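Local coordinates for choline binding protein A (Lactobacillus salivarius str. Ren, PDB 5GT1), which binds zinc and probably acts at the cell surface, the part modelled here being its peptidase family M23 domain, at residues Tyr92-Ser97 and Thr101-Glu106; Met147-Asn152 and Asn157-Asp162. One frame throughout, in Å; residues are numbered along the deposited sequence.

Contact 1: residues Tyr92-Ser97 and Thr101-Glu106; sequences YVVVRS and TFVYQE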
ATOM      1  N   TYR A  92       8.530   4.445  -4.423  1.00 15.65           N
ATOM      2  CA  TYR A  92       7.085   4.325  -4.194  1.00 15.28           C
ATOM      3  C   TYR A  92       6.239   4.823  -5.363  1.00 14.88           C
ATOM      4  O   TYR A  92       6.679   5.659  -6.153  1.00 14.90           O
ATOM      5  CB  TYR A  92       6.682   5.026  -2.892  1.00 15.98           C
ATOM      6  CG  TYR A  92       6.911   6.520  -2.943  1.00 16.94           C
ATOM      7  CD1 TYR A  92       5.892   7.384  -3.351  1.00 17.40           C
ATOM      8  CD2 TYR A  92       8.145   7.061  -2.608  1.00 17.80           C
ATOM      9  CE1 TYR A  92       6.093   8.756  -3.420  1.00 19.02           C
ATOM     10  CE2 TYR A  92       8.361   8.439  -2.664  1.00 19.30           C
ATOM     11  CZ  TYR A  92       7.334   9.278  -3.080  1.00 19.87           C
ATOM     12  OH  TYR A  92       7.529  10.638  -3.151  1.00 20.92           O
ATOM     13  N   VAL A  93       5.012   4.317  -5.451  1.00 13.72           N
ATOM     14  CA  VAL A  93       4.050   4.749  -6.453  1.00 13.14           C
ATOM     15  C   VAL A  93       2.810   5.225  -5.721  1.00 13.07           C
ATOM     16  O   VAL A  93       2.340   4.546  -4.805  1.00 12.50           O
ATOM     17  CB  VAL A  93       3.647   3.576  -7.362  1.00 12.99           C
ATOM     18  CG1 VAL A  93       2.658   4.024  -8.430  1.00 12.75           C
ATOM     19  CG2 VAL A  93       4.882   2.957  -7.983  1.00 13.44           C
ATOM     20  N   VAL A  94       2.304   6.396  -6.114  1.00 13.38           N
ATOM     21  CA  VAL A  94       1.073   6.960  -5.562  1.00 13.80           C
ATOM     22  C   VAL A  94      -0.027   6.923  -6.634  1.00 14.62           C
ATOM     23  O   VAL A  94       0.167   7.387  -7.771  1.00 15.43           O
ATOM     24  CB  VAL A  94       1.287   8.412  -5.052  1.00 14.20           C
ATOM     25  CG1 VAL A  94       0.015   8.965  -4.398  1.00 14.22           C
ATOM     26  CG2 VAL A  94       2.468   8.450  -4.080  1.00 13.90           C
ATOM     27  N   VAL A  95      -1.161   6.330  -6.274  1.00 14.48           N
ATOM     28  CA  VAL A  95      -2.336   6.254  -7.134  1.00 15.07           C
ATOM     29  C   VAL A  95      -3.487   6.961  -6.416  1.00 15.88           C
ATOM     30  O   VAL A  95      -3.731   6.713  -5.233  1.00 15.32           O
ATOM     31  CB  VAL A  95      -2.733   4.784  -7.431  1.00 14.86           C
ATOM     32  CG1 VAL A  95      -4.014   4.727  -8.256  1.00 15.12           C
ATOM     33  CG2 VAL A  95      -1.611   4.047  -8.156  1.00 14.30           C
ATOM     34  N   ARG A  96      -4.186   7.849  -7.129  1.00 16.98           N
ATOM     35  CA  ARG A  96      -5.297   8.607  -6.546  1.00 18.50           C
ATOM     36  C   ARG A  96      -6.588   8.231  -7.235  1.00 19.08           C
ATOM     37  O   ARG A  96      -6.658   8.263  -8.455  1.00 19.30           O
ATOM     38  CB  ARG A  96      -5.060  10.119  -6.679  1.00 18.91           C
ATOM     39  CG  ARG A  96      -6.237  10.985  -6.222  1.00 21.02           C
ATOM     40  CD  ARG A  96      -6.327  11.115  -4.707  1.00 21.65           C
ATOM     41  NE  ARG A  96      -7.650  11.594  -4.285  1.00 24.31           N
ATOM     42  CZ  ARG A  96      -8.074  11.669  -3.022  1.00 25.11           C
ATOM     43  NH1 ARG A  96      -7.291  11.293  -2.010  1.00 24.57           N
ATOM     44  NH2 ARG A  96      -9.302  12.125  -2.766  1.00 25.97           N
ATOM     45  N   SER A  97      -7.588   7.829  -6.453  1.00 19.74           N
ATOM     46  CA  SER A  97      -8.938   7.608  -6.965  1.00 22.04           C
ATOM     47  C   SER A  97      -9.819   8.799  -6.547  1.00 23.41           C
ATOM     48  O   SER A  97      -9.301   9.820  -6.095  1.00 23.36           O
ATOM     49  CB  SER A  97      -9.508   6.289  -6.438  1.00 20.92           C
ATOM     50  OG  SER A  97      -9.744   6.347  -5.041  1.00 21.74           O
ATOM     51  N   THR A 101      -6.084   8.108  -1.639  1.00 17.42           N
ATOM     52  CA  THR A 101      -4.712   8.039  -2.109  1.00 16.01           C
ATOM     53  C   THR A 101      -4.109   6.717  -1.634  1.00 15.09           C
ATOM     54  O   THR A 101      -4.120   6.415  -0.428  1.00 14.45           O
ATOM     55  CB  THR A 101      -3.887   9.206  -1.544  1.00 17.03           C
ATOM     56  OG1 THR A 101      -4.510  10.453  -1.901  1.00 17.14           O
ATOM     57  CG2 THR A 101      -2.458   9.161  -2.079  1.00 16.79           C
ATOM     58  N   PHE A 102      -3.604   5.931  -2.586  1.00 13.93           N
ATOM     59  CA  PHE A 102      -2.947   4.653  -2.315  1.00 13.53           C
ATOM     60  C   PHE A 102      -1.446   4.825  -2.495  1.00 13.20           C
ATOM     61  O   PHE A 102      -1.003   5.359  -3.513  1.00 13.52           O
ATOM     62  CB  PHE A 102      -3.466   3.591  -3.300  1.00 13.81           C
ATOM     63  CG  PHE A 102      -4.967   3.405  -3.266  1.00 13.98           C
ATOM     64  CD1 PHE A 102      -5.539   2.406  -2.483  1.00 13.92           C
ATOM     65  CD2 PHE A 102      -5.811   4.213  -4.052  1.00 13.83           C
ATOM     66  CE1 PHE A 102      -6.925   2.236  -2.455  1.00 14.20           C
ATOM     67  CE2 PHE A 102      -7.181   4.052  -4.027  1.00 13.56           C
ATOM     68  CZ  PHE A 102      -7.743   3.064  -3.234  1.00 14.14           C
ATOM     69  N   VAL A 103      -0.665   4.383  -1.518  1.00 12.21           N
ATOM     70  CA  VAL A 103       0.797   4.416  -1.634  1.00 11.70           C
ATOM     71  C   VAL A 103       1.345   2.985  -1.659  1.00 11.16           C
ATOM     72  O   VAL A 103       1.124   2.218  -0.720  1.00 10.96           O
ATOM     73  CB  VAL A 103       1.434   5.227  -0.482  1.00 11.51           C
ATOM     74  CG1 VAL A 103       2.948   5.352  -0.679  1.00 11.04           C
ATOM     75  CG2 VAL A 103       0.774   6.601  -0.394  1.00 11.97           C
ATOM     76  N   TYR A 104       2.032   2.618  -2.739  1.00 10.90           N
ATOM     77  CA  TYR A 104       2.698   1.319  -2.818  1.00 11.23           C
ATOM     78  C   TYR A 104       4.182   1.584  -2.635  1.00 11.92           C
ATOM     79  O   TYR A 104       4.809   2.240  -3.471  1.00 12.37           O
ATOM     80  CB  TYR A 104       2.469   0.645  -4.187  1.00 11.01           C
ATOM     81  CG  TYR A 104       1.016   0.429  -4.541  1.00 10.90           C
ATOM     82  CD1 TYR A 104       0.421  -0.833  -4.394  1.00 10.69           C
ATOM     83  CD2 TYR A 104       0.229   1.481  -5.023  1.00 10.64           C
ATOM     84  CE1 TYR A 104      -0.925  -1.035  -4.715  1.00 10.28           C
ATOM     85  CE2 TYR A 104      -1.114   1.287  -5.334  1.00 10.63           C
ATOM     86  CZ  TYR A 104      -1.679   0.025  -5.168  1.00 10.43           C
ATOM     87  OH  TYR A 104      -3.012  -0.169  -5.492  1.00 10.80           O
ATOM     88  N   GLN A 105       4.762   1.083  -1.555  1.00 12.51           N
ATOM     89  CA  GLN A 105       6.149   1.438  -1.252  1.00 13.13           C
ATOM     90  C   GLN A 105       6.948   0.207  -0.814  1.00 13.80           C
ATOM     91  O   GLN A 105       6.368  -0.860  -0.555  1.00 13.42           O
ATOM     92  CB  GLN A 105       6.179   2.518  -0.163  1.00 13.26           C
ATOM     93  CG  GLN A 105       5.752   1.998   1.204  1.00 13.27           C
ATOM     94  CD  GLN A 105       5.607   3.089   2.236  1.00 13.86           C
ATOM     95  OE1 GLN A 105       4.873   4.054   2.028  1.00 14.28           O
ATOM     96  NE2 GLN A 105       6.298   2.931   3.377  1.00 14.05           N
ATOM     97  N   GLU A 106       8.274   0.374  -0.761  1.00 13.93           N
ATOM     98  CA  GLU A 106       9.236  -0.620  -0.263  1.00 14.59           C
ATOM     99  C   GLU A 106       9.394  -1.927  -1.044  1.00 13.97           C
ATOM    100  O   GLU A 106      10.351  -2.680  -0.817  1.00 14.34           O
ATOM    101  CB  GLU A 106       9.015  -0.872   1.226  1.00 16.43           C
ATOM    102  CG  GLU A 106       9.262   0.391   2.046  1.00 17.81           C
ATOM    103  CD  GLU A 106       8.966   0.163   3.494  1.00 20.33           C
ATOM    104  OE1 GLU A 106       9.814  -0.477   4.177  1.00 22.46           O
ATOM    105  OE2 GLU A 106       7.885   0.602   3.940  1.00 20.55           O
TER
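V95 meets Y104 on one face of this two-strand pairing, its CG2 lying 4.0 Å from CE2 of the tyrosine ring and crossing it obliquely. V93 and F102 share that face, and each ring turns its edge to the opposite strand, so that V93 O lies by the rim of Y104 and V95 O in the plane of F102. CG of F102 stands beside its own backbone N (chi1 -57°), which brings CD2 to 3.5 Å from V95 O. V94, V103 and T101 lie on the other face, where V146 of helix 146-151 packs on the two valines. Here packing is tight: V94 CG1 and T101 CG2 approach to 3.4 Å, closer than usual for two methyl groups.

The two segments form a beta hairpin in the curled antiparallel sheet of the M23 domain. V93 with Y104 and V95 with F102 are its hydrogen-bonded pairs, whereas V94 with V103 and R96 with T101 are non-hydrogen-bonded. Each hydrogen-bonded pair closes a two-bond ring, with Y104 N to V93 O and F102 N to V95 O both at 2.8 Å. The strand axes run 4.6 Å apart at closest approach.

Near the turn, R96 leaves the strand with CG opposite its backbone N and then bends at chi2 (78°), which brings the edge of the guanidinium to T101 OG1. NH1 donates to this oxygen at 2.9 Å, almost exactly in the guanidinium plane; NH1 also bonds R142 O, and T101 OG1 bonds E143 O. At the far end Q105 packs its CB on Y92 CB, 3.7 Å away, and its amide NE2 gives E106 OE2 a nearly straight bond on the anti side, tilted 24° from the carboxylate plane; both side chains touch the zinc ligand H137.

Contact 2: residues Met147-Asn152 and Asn157-Asp162; sequences MKAIAN and NGTWLD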
ATOM      1  N   MET A 147       2.606  14.151   0.665  1.00 21.67           N
ATOM      2  CA  MET A 147       3.729  14.526   1.522  1.00 21.72           C
ATOM      3  C   MET A 147       3.264  14.877   2.931  1.00 20.20           C
ATOM      4  O   MET A 147       3.926  14.529   3.912  1.00 20.19           O
ATOM      5  CB  MET A 147       4.537  15.668   0.900  1.00 23.35           C
ATOM      6  CG  MET A 147       5.348  15.231  -0.304  1.00 25.44           C
ATOM      7  SD  MET A 147       6.515  13.896   0.057  1.00 27.83           S
ATOM      8  CE  MET A 147       6.906  13.452  -1.635  1.00 27.18           C
ATOM      9  N   LYS A 148       2.127  15.559   3.024  1.00 19.59           N
ATOM     10  CA  LYS A 148       1.538  15.867   4.325  1.00 19.17           C
ATOM     11  C   LYS A 148       1.140  14.564   5.055  1.00 17.90           C
ATOM     12  O   LYS A 148       1.463  14.374   6.240  1.00 17.61           O
ATOM     13  CB  LYS A 148       0.354  16.828   4.165  1.00 19.53           C
ATOM     14  CG  LYS A 148      -0.158  17.391   5.484  1.00 22.75           C
ATOM     15  N   ALA A 149       0.498  13.642   4.338  1.00 17.16           N
ATOM     16  CA  ALA A 149       0.187  12.337   4.918  1.00 16.62           C
ATOM     17  C   ALA A 149       1.474  11.648   5.383  1.00 15.93           C
ATOM     18  O   ALA A 149       1.548  11.122   6.499  1.00 15.35           O
ATOM     19  CB  ALA A 149      -0.592  11.476   3.926  1.00 15.83           C
ATOM     20  N   ILE A 150       2.512  11.692   4.554  1.00 15.80           N
ATOM     21  CA  ILE A 150       3.784  11.072   4.925  1.00 16.92           C
ATOM     22  C   ILE A 150       4.425  11.738   6.167  1.00 16.80           C
ATOM     23  O   ILE A 150       5.047  11.069   7.000  1.00 17.51           O
ATOM     24  CB  ILE A 150       4.746  10.981   3.718  1.00 17.44           C
ATOM     25  CG1 ILE A 150       4.158  10.028   2.659  1.00 18.55           C
ATOM     26  CG2 ILE A 150       6.097  10.433   4.148  1.00 18.14           C
ATOM     27  CD1 ILE A 150       4.777  10.160   1.278  1.00 19.42           C
ATOM     28  N   ALA A 151       4.243  13.046   6.315  1.00 17.03           N
ATOM     29  CA  ALA A 151       4.672  13.744   7.544  1.00 16.96           C
ATOM     30  C   ALA A 151       3.987  13.194   8.802  1.00 17.70           C
ATOM     31  O   ALA A 151       4.511  13.326   9.924  1.00 17.90           O
ATOM     32  CB  ALA A 151       4.448  15.244   7.410  1.00 17.08           C
ATOM     33  N   ASN A 152       2.832  12.554   8.615  1.00 17.32           N
ATOM     34  CA  ASN A 152       2.120  11.885   9.696  1.00 17.30           C
ATOM     35  C   ASN A 152       2.278  10.362   9.708  1.00 17.65           C
ATOM     36  O   ASN A 152       1.392   9.651  10.189  1.00 18.08           O
ATOM     37  CB  ASN A 152       0.633  12.237   9.623  1.00 17.81           C
ATOM     38  CG  ASN A 152       0.349  13.641  10.115  1.00 18.81           C
ATOM     39  OD1 ASN A 152       0.248  13.872  11.317  1.00 19.22           O
ATOM     40  ND2 ASN A 152       0.229  14.588   9.187  1.00 19.33           N
ATOM     41  N   ASN A 157      -3.661   9.568  14.044  1.00 21.55           N
ATOM     42  CA  ASN A 157      -4.607  10.659  14.175  1.00 22.33           C
ATOM     43  C   ASN A 157      -5.731  10.621  13.140  1.00 21.15           C
ATOM     44  O   ASN A 157      -6.414  11.625  12.921  1.00 22.31           O
ATOM     45  CB  ASN A 157      -3.865  11.997  14.111  1.00 23.12           C
ATOM     46  CG  ASN A 157      -3.222  12.247  12.760  1.00 25.49           C
ATOM     47  OD1 ASN A 157      -3.152  11.353  11.904  1.00 25.08           O
ATOM     48  ND2 ASN A 157      -2.763  13.476  12.548  1.00 25.67           N
ATOM     49  N   GLY A 158      -5.913   9.473  12.493  1.00 20.61           N
ATOM     50  CA  GLY A 158      -6.939   9.354  11.455  1.00 19.67           C
ATOM     51  C   GLY A 158      -6.454   9.647  10.044  1.00 19.16           C
ATOM     52  O   GLY A 158      -7.213   9.486   9.096  1.00 19.66           O
ATOM     53  N   THR A 159      -5.197  10.065   9.882  1.00 17.74           N
ATOM     54  CA  THR A 159      -4.668  10.330   8.538  1.00 17.39           C
ATOM     55  C   THR A 159      -4.680   9.046   7.680  1.00 16.06           C
ATOM     56  O   THR A 159      -5.218   9.031   6.571  1.00 16.18           O
ATOM     57  CB  THR A 159      -3.227  10.892   8.598  1.00 18.37           C
ATOM     58  OG1 THR A 159      -3.242  12.140   9.299  1.00 19.60           O
ATOM     59  CG2 THR A 159      -2.667  11.126   7.198  1.00 18.03           C
ATOM     60  N   TRP A 160      -4.078   7.994   8.214  1.00 14.73           N
ATOM     61  CA  TRP A 160      -3.947   6.715   7.521  1.00 15.34           C
ATOM     62  C   TRP A 160      -5.033   5.793   7.971  1.00 15.17           C
ATOM     63  O   TRP A 160      -5.435   5.808   9.142  1.00 14.92           O
ATOM     64  CB  TRP A 160      -2.567   6.110   7.793  1.00 14.92           C
ATOM     65  CG  TRP A 160      -1.463   6.965   7.214  1.00 15.41           C
ATOM     66  CD1 TRP A 160      -0.645   7.898   7.883  1.00 15.34           C
ATOM     67  CD2 TRP A 160      -1.049   7.026   5.815  1.00 14.78           C
ATOM     68  NE1 TRP A 160       0.229   8.490   7.011  1.00 14.98           N
ATOM     69  CE2 TRP A 160       0.035   8.017   5.747  1.00 15.29           C
ATOM     70  CE3 TRP A 160      -1.444   6.371   4.647  1.00 15.09           C
ATOM     71  CZ2 TRP A 160       0.686   8.314   4.546  1.00 15.07           C
ATOM     72  CZ3 TRP A 160      -0.795   6.687   3.450  1.00 14.83           C
ATOM     73  CH2 TRP A 160       0.251   7.633   3.401  1.00 15.03           C
ATOM     74  N   LEU A 161      -5.530   5.000   7.029  1.00 14.88           N
ATOM     75  CA  LEU A 161      -6.613   4.069   7.260  1.00 15.49           C
ATOM     76  C   LEU A 161      -6.113   2.636   7.152  1.00 15.68           C
ATOM     77  O   LEU A 161      -5.110   2.371   6.481  1.00 15.02           O
ATOM     78  CB  LEU A 161      -7.736   4.309   6.237  1.00 16.11           C
ATOM     79  CG  LEU A 161      -8.165   5.767   6.064  1.00 16.48           C
ATOM     80  CD1 LEU A 161      -9.101   5.937   4.877  1.00 17.03           C
ATOM     81  CD2 LEU A 161      -8.790   6.314   7.351  1.00 17.06           C
ATOM     82  N   ASP A 162      -6.819   1.715   7.806  1.00 15.56           N
ATOM     83  CA  ASP A 162      -6.425   0.309   7.796  1.00 16.21           C
ATOM     84  C   ASP A 162      -6.719  -0.300   6.418  1.00 15.08           C
ATOM     85  O   ASP A 162      -7.889  -0.473   6.067  1.00 15.09           O
ATOM     86  CB  ASP A 162      -7.170  -0.456   8.899  1.00 16.84           C
ATOM     87  CG  ASP A 162      -6.751  -1.921   8.986  1.00 17.94           C
ATOM     88  OD1 ASP A 162      -5.973  -2.408   8.127  1.00 17.42           O
ATOM     89  OD2 ASP A 162      -7.207  -2.585   9.933  1.00 19.04           O
TER
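A149 O, near the C-terminal end of helix 146-151, is gripped from opposite faces of its carbonyl plane. W160 NE1 donates from one face at 3.0 Å and N152 N from the other. The indole bond is bent, 136° at the hydrogen, with A149 O tilted from the ring plane; NE1 also stands well above the carbonyl plane, not on a lone pair. With CG beside the backbone N (chi1 -65°), W160 turns the long edge of its indole to the helix: CZ2 lies 3.5 Å from A149 CB, and CD1 faces N152 O. T159 CG2 covers one face of the same ring toward its rim and reaches A149 CA at 3.8 Å.

Beyond the helix end, N152 and N157 meet at about a right angle. N152 OD1 takes its stronger bond from N155 ND2 and a weak one from N157 ND2, while N152 ND2 turns back to K148 O at 3.2 Å. N157 OD1 in turn accepts T159 N, forming an Asx turn, and T159 OG1 at 2.7 Å; both donors come from the same face of the amide. The chain thus folds back from the helix to the short strand 160-161, which pairs with strand 135-141. The single bent NE1 bond and the packing of A149 and T159 together limit the indole's rotation, while the bonds to N157 OD1 shape the turn before it.

In the fold
Contact 1 closes before contact 2 opens along the chain, and their centres lie 13 Å apart. Both reach the same antiparallel sheet through strand 135-141, which pairs with strand 101-108 of the hairpin and with strand 160-161. Helix 146-151 connects the two: it packs on one face of the hairpin, with Y92 OH 3.3 Å from M147 CE, while V103 CG2 touches W160 CH2 at 4.0 Å. The zinc ligand H137 sits on the shared strand, about 3 Å from Q105 and about 6 Å from W160, side chain to side chain. Contact 1 lies beside the metal site through the Q105 side chain, about 5 Å from the zinc, while contact 2 sits further off, the W160 side chain about 10 Å away.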